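Local coordinates for protein pyridine nucleotide-disulphide oxidoreductase dimerisation region (Escherichia coli BL21, PDB 6KYY) that is an FAD-dependent flavoprotein disulfide reductase, induced by hypochlorous acid, that binds copper(II) and is probably involved in resistance to reactive chlorine species, at residues Y11-I16 and K129-T134. Sequence-based numbering, arbitrary orientation.
Sequences YQAVII and KIFINT. With FAD (flavin-adenine dinucleotide), chain N.
Phe131 N donates to Val14 O (2.8 Å) in a parallel strand pair of the FAD-binding Rossmann-type fold; Val14 itself stands opposite Ile130. Strand 13-16, the first of the fold, runs beside strand 130-132 with 16° between their directions. The ladder continues as Val14 N bonds to Lys129 O and Ile16 N to Phe131 O, the latter with its donor nearly in line with the carbonyl (C=O...N 167°).

Ala13, Ile15 and Phe131 share the face covered by helix 20-31, which meets them through Leu29, Ala26 and Leu25 respectively. Chi1 of -52° sets Phe131 CG anti to the carbonyl carbon, beside the backbone N; from there the ring edge reaches Ala13, with CE1 3.5 Å from Ala13 CB. Ile15 crosses this side chain obliquely, its CG1 at 4.0 Å from Phe131 CD1, while the ring also stacks with Trp295 of the adjoining strand 294-296.

On the other face Ile16 reaches in two directions. Its CG1 branch ends in CD1, which packs at 3.7 Å against CG2 of Ile130; its CG2 branch lies alongside the Thr134 side chain, the two CG2 methyls meeting at 3.7 Å. Ile16 CG2 lies 3.9 Å from adenine N1A of FAD and Thr134 CG2 3.5 Å from N7A, both over the same face of the base.

At the end of the pair, Ile16 O receives a weak bond from Asn133 N where the two segments reach the dinucleotide site. The side-chain carboxamide of Asn133 links several parts of this site: OD1 accepts from Gly22 N in the first turn of helix 20-31, after the glycine-rich loop, and ND2 donates to Met297 O. That same ND2 makes a weak, long hydrogen bond of 3.4 Å to phosphate oxygen O1P of FAD.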
loop_
_atom_site.group_PDB
_atom_site.type_symbol
_atom_site.label_atom_id
_atom_site.label_comp_id
_atom_site.label_asym_id
_atom_site.label_seq_id
_atom_site.Cartn_x
_atom_site.Cartn_y
_atom_site.Cartn_z
ATOM N N TYR B 11 -41.623 -9.753 -7.018
ATOM C CA TYR B 11 -40.600 -8.979 -6.334
ATOM C C TYR B 11 -40.454 -7.613 -6.990
ATOM O O TYR B 11 -40.463 -7.496 -8.217
ATOM C CB TYR B 11 -39.260 -9.715 -6.351
ATOM C CG TYR B 11 -39.261 -11.007 -5.566
ATOM C CD1 TYR B 11 -39.001 -11.014 -4.202
ATOM C CD2 TYR B 11 -39.525 -12.220 -6.189
ATOM C CE1 TYR B 11 -39.001 -12.192 -3.481
ATOM C CE2 TYR B 11 -39.529 -13.404 -5.476
ATOM C CZ TYR B 11 -39.266 -13.384 -4.123
ATOM O OH TYR B 11 -39.269 -14.559 -3.406
ATOM N N GLN B 12 -40.329 -6.577 -6.157
ATOM C CA GLN B 12 -40.076 -5.241 -6.684
ATOM C C GLN B 12 -38.752 -5.183 -7.432
ATOM O O GLN B 12 -38.591 -4.373 -8.352
ATOM C CB GLN B 12 -40.095 -4.214 -5.551
ATOM C CG GLN B 12 -41.447 -4.060 -4.873
ATOM C CD GLN B 12 -41.343 -3.426 -3.500
ATOM O OE1 GLN B 12 -40.812 -4.025 -2.566
ATOM N NE2 GLN B 12 -41.851 -2.205 -3.372
ATOM N N ALA B 13 -37.801 -6.038 -7.058
ATOM C CA ALA B 13 -36.512 -6.124 -7.727
ATOM C C ALA B 13 -36.067 -7.577 -7.751
ATOM O O ALA B 13 -36.132 -8.264 -6.729
ATOM C CB ALA B 13 -35.460 -5.258 -7.025
ATOM N N VAL B 14 -35.628 -8.041 -8.918
ATOM C CA VAL B 14 -35.066 -9.378 -9.080
ATOM C C VAL B 14 -33.681 -9.227 -9.686
ATOM O O VAL B 14 -33.533 -8.664 -10.778
ATOM C CB VAL B 14 -35.952 -10.279 -9.956
ATOM C CG1 VAL B 14 -35.360 -11.678 -10.039
ATOM C CG2 VAL B 14 -37.365 -10.332 -9.407
ATOM N N ILE B 15 -32.668 -9.722 -8.981
ATOM C CA ILE B 15 -31.284 -9.668 -9.432
ATOM C C ILE B 15 -30.869 -11.065 -9.874
ATOM O O ILE B 15 -31.208 -12.059 -9.223
ATOM C CB ILE B 15 -30.355 -9.130 -8.325
ATOM C CG1 ILE B 15 -30.729 -7.688 -7.980
ATOM C CG2 ILE B 15 -28.901 -9.205 -8.758
ATOM C CD1 ILE B 15 -30.676 -7.378 -6.503
ATOM N N ILE B 16 -30.146 -11.137 -10.991
ATOM C CA ILE B 16 -29.735 -12.414 -11.563
ATOM C C ILE B 16 -28.229 -12.586 -11.412
ATOM O O ILE B 16 -27.454 -12.127 -12.258
ATOM C CB ILE B 16 -30.157 -12.517 -13.040
ATOM C CG1 ILE B 16 -31.651 -12.220 -13.186
ATOM C CG2 ILE B 16 -29.827 -13.893 -13.595
ATOM C CD1 ILE B 16 -32.089 -11.997 -14.613
ATOM N N LYS B 129 -38.854 -4.793 -11.473
ATOM C CA LYS B 129 -37.589 -4.444 -12.101
ATOM C C LYS B 129 -36.664 -5.647 -12.006
ATOM O O LYS B 129 -36.680 -6.373 -11.008
ATOM C CB LYS B 129 -36.934 -3.228 -11.431
ATOM C CG LYS B 129 -37.894 -2.114 -11.043
ATOM C CD LYS B 129 -37.136 -0.915 -10.493
ATOM C CE LYS B 129 -38.037 0.299 -10.332
ATOM N NZ LYS B 129 -39.404 0.062 -10.873
ATOM N N ILE B 130 -35.868 -5.867 -13.049
ATOM C CA ILE B 130 -34.931 -6.983 -13.094
ATOM C C ILE B 130 -33.553 -6.448 -13.450
ATOM O O ILE B 130 -33.417 -5.581 -14.320
ATOM C CB ILE B 130 -35.380 -8.070 -14.094
ATOM C CG1 ILE B 130 -36.855 -8.419 -13.874
ATOM C CG2 ILE B 130 -34.522 -9.314 -13.950
ATOM C CD1 ILE B 130 -37.424 -9.372 -14.898
ATOM N N PHE B 131 -32.528 -6.965 -12.775
ATOM C CA PHE B 131 -31.158 -6.478 -12.907
ATOM C C PHE B 131 -30.258 -7.647 -13.284
ATOM O O PHE B 131 -30.085 -8.583 -12.496
ATOM C CB PHE B 131 -30.690 -5.816 -11.611
ATOM C CG PHE B 131 -31.635 -4.767 -11.088
ATOM C CD1 PHE B 131 -32.720 -5.119 -10.301
ATOM C CD2 PHE B 131 -31.436 -3.428 -11.382
ATOM C CE1 PHE B 131 -33.590 -4.157 -9.822
ATOM C CE2 PHE B 131 -32.303 -2.461 -10.905
ATOM C CZ PHE B 131 -33.380 -2.827 -10.125
ATOM N N ILE B 132 -29.685 -7.591 -14.483
ATOM C CA ILE B 132 -28.825 -8.659 -14.982
ATOM C C ILE B 132 -27.422 -8.469 -14.416
ATOM O O ILE B 132 -26.809 -7.412 -14.589
ATOM C CB ILE B 132 -28.807 -8.679 -16.516
ATOM C CG1 ILE B 132 -30.195 -9.027 -17.058
ATOM C CG2 ILE B 132 -27.762 -9.661 -17.026
ATOM C CD1 ILE B 132 -30.221 -9.315 -18.546
ATOM N N ASN B 133 -26.908 -9.501 -13.748
ATOM C CA ASN B 133 -25.613 -9.445 -13.075
ATOM C C ASN B 133 -24.906 -10.791 -13.172
ATOM O O ASN B 133 -24.347 -11.291 -12.190
ATOM C CB ASN B 133 -25.777 -9.023 -11.614
ATOM C CG ASN B 133 -24.472 -8.582 -10.980
ATOM O OD1 ASN B 133 -24.343 -8.560 -9.757
ATOM N ND2 ASN B 133 -23.497 -8.232 -11.809
ATOM N N THR B 134 -24.913 -11.395 -14.361
ATOM C CA THR B 134 -24.411 -12.753 -14.531
ATOM C C THR B 134 -22.904 -12.828 -14.743
ATOM O O THR B 134 -22.343 -13.926 -14.666
ATOM C CB THR B 134 -25.117 -13.438 -15.706
ATOM O OG1 THR B 134 -25.038 -12.604 -16.868
ATOM C CG2 THR B 134 -26.577 -13.696 -15.370
HETATM P PA FAD N . -19.792 -11.906 -11.151
HETATM O O1A FAD N . -19.104 -12.536 -12.304
HETATM O O2A FAD N . -18.906 -11.579 -9.944
HETATM O O5B FAD N . -21.004 -12.788 -10.684
HETATM C C5B FAD N . -21.588 -13.778 -11.556
HETATM C C4B FAD N . -22.510 -14.652 -10.743
HETATM O O4B FAD N . -23.745 -14.867 -11.464
HETATM C C3B FAD N . -21.958 -16.036 -10.397
HETATM O O3B FAD N . -22.209 -16.348 -9.033
HETATM C C2B FAD N . -22.717 -16.964 -11.350
HETATM O O2B FAD N . -22.892 -18.263 -10.795
HETATM C C1B FAD N . -24.056 -16.242 -11.459
HETATM N N9A FAD N . -24.813 -16.554 -12.668
HETATM C C8A FAD N . -24.347 -16.577 -13.956
HETATM N N7A FAD N . -25.256 -16.893 -14.849
HETATM C C5A FAD N . -26.401 -17.094 -14.094
HETATM C C6A FAD N . -27.718 -17.453 -14.441
HETATM N N6A FAD N . -28.120 -17.682 -15.694
HETATM N N1A FAD N . -28.622 -17.567 -13.442
HETATM C C2A FAD N . -28.227 -17.337 -12.188
HETATM N N3A FAD N . -27.016 -16.995 -11.741
HETATM C C4A FAD N . -26.144 -16.887 -12.748
HETATM N N1 FAD N . -11.196 -7.753 -10.986
HETATM C C2 FAD N . -10.519 -6.760 -10.336
HETATM O O2 FAD N . -11.032 -5.655 -10.129
HETATM N N3 FAD N . -9.228 -6.987 -9.891
HETATM C C4 FAD N . -8.504 -8.151 -10.052
HETATM O O4 FAD N . -7.363 -8.235 -9.602
HETATM C C4X FAD N . -9.230 -9.199 -10.749
HETATM N N5 FAD N . -8.637 -10.345 -10.916
HETATM C C5X FAD N . -9.332 -11.346 -11.575
HETATM C C6 FAD N . -8.703 -12.573 -11.780
HETATM C C7 FAD N . -9.358 -13.611 -12.435
HETATM C C7M FAD N . -8.648 -14.923 -12.638
HETATM C C8 FAD N . -10.669 -13.420 -12.899
HETATM C C8M FAD N . -11.405 -14.523 -13.612
HETATM C C9 FAD N . -11.299 -12.196 -12.698
HETATM C C9A FAD N . -10.643 -11.162 -12.041
HETATM N N10 FAD N . -11.254 -9.913 -11.815
HETATM C C10 FAD N . -10.575 -8.906 -11.173
HETATM C "C1'" FAD N . -12.622 -9.650 -12.286
HETATM C "C2'" FAD N . -13.689 -9.925 -11.231
HETATM O "O2'" FAD N . -13.704 -11.312 -10.891
HETATM C "C3'" FAD N . -15.058 -9.532 -11.789
HETATM O "O3'" FAD N . -14.895 -8.444 -12.691
HETATM C "C4'" FAD N . -16.083 -9.143 -10.724
HETATM O "O4'" FAD N . -16.449 -10.299 -9.970
HETATM C "C5'" FAD N . -17.315 -8.484 -11.312
HETATM O "O5'" FAD N . -18.248 -9.507 -11.715
HETATM P P FAD N . -19.778 -9.186 -11.907
HETATM O O1P FAD N . -20.232 -8.184 -10.841
HETATM O O2P FAD N . -20.050 -8.767 -13.300
HETATM O O3P FAD N . -20.503 -10.565 -11.608
#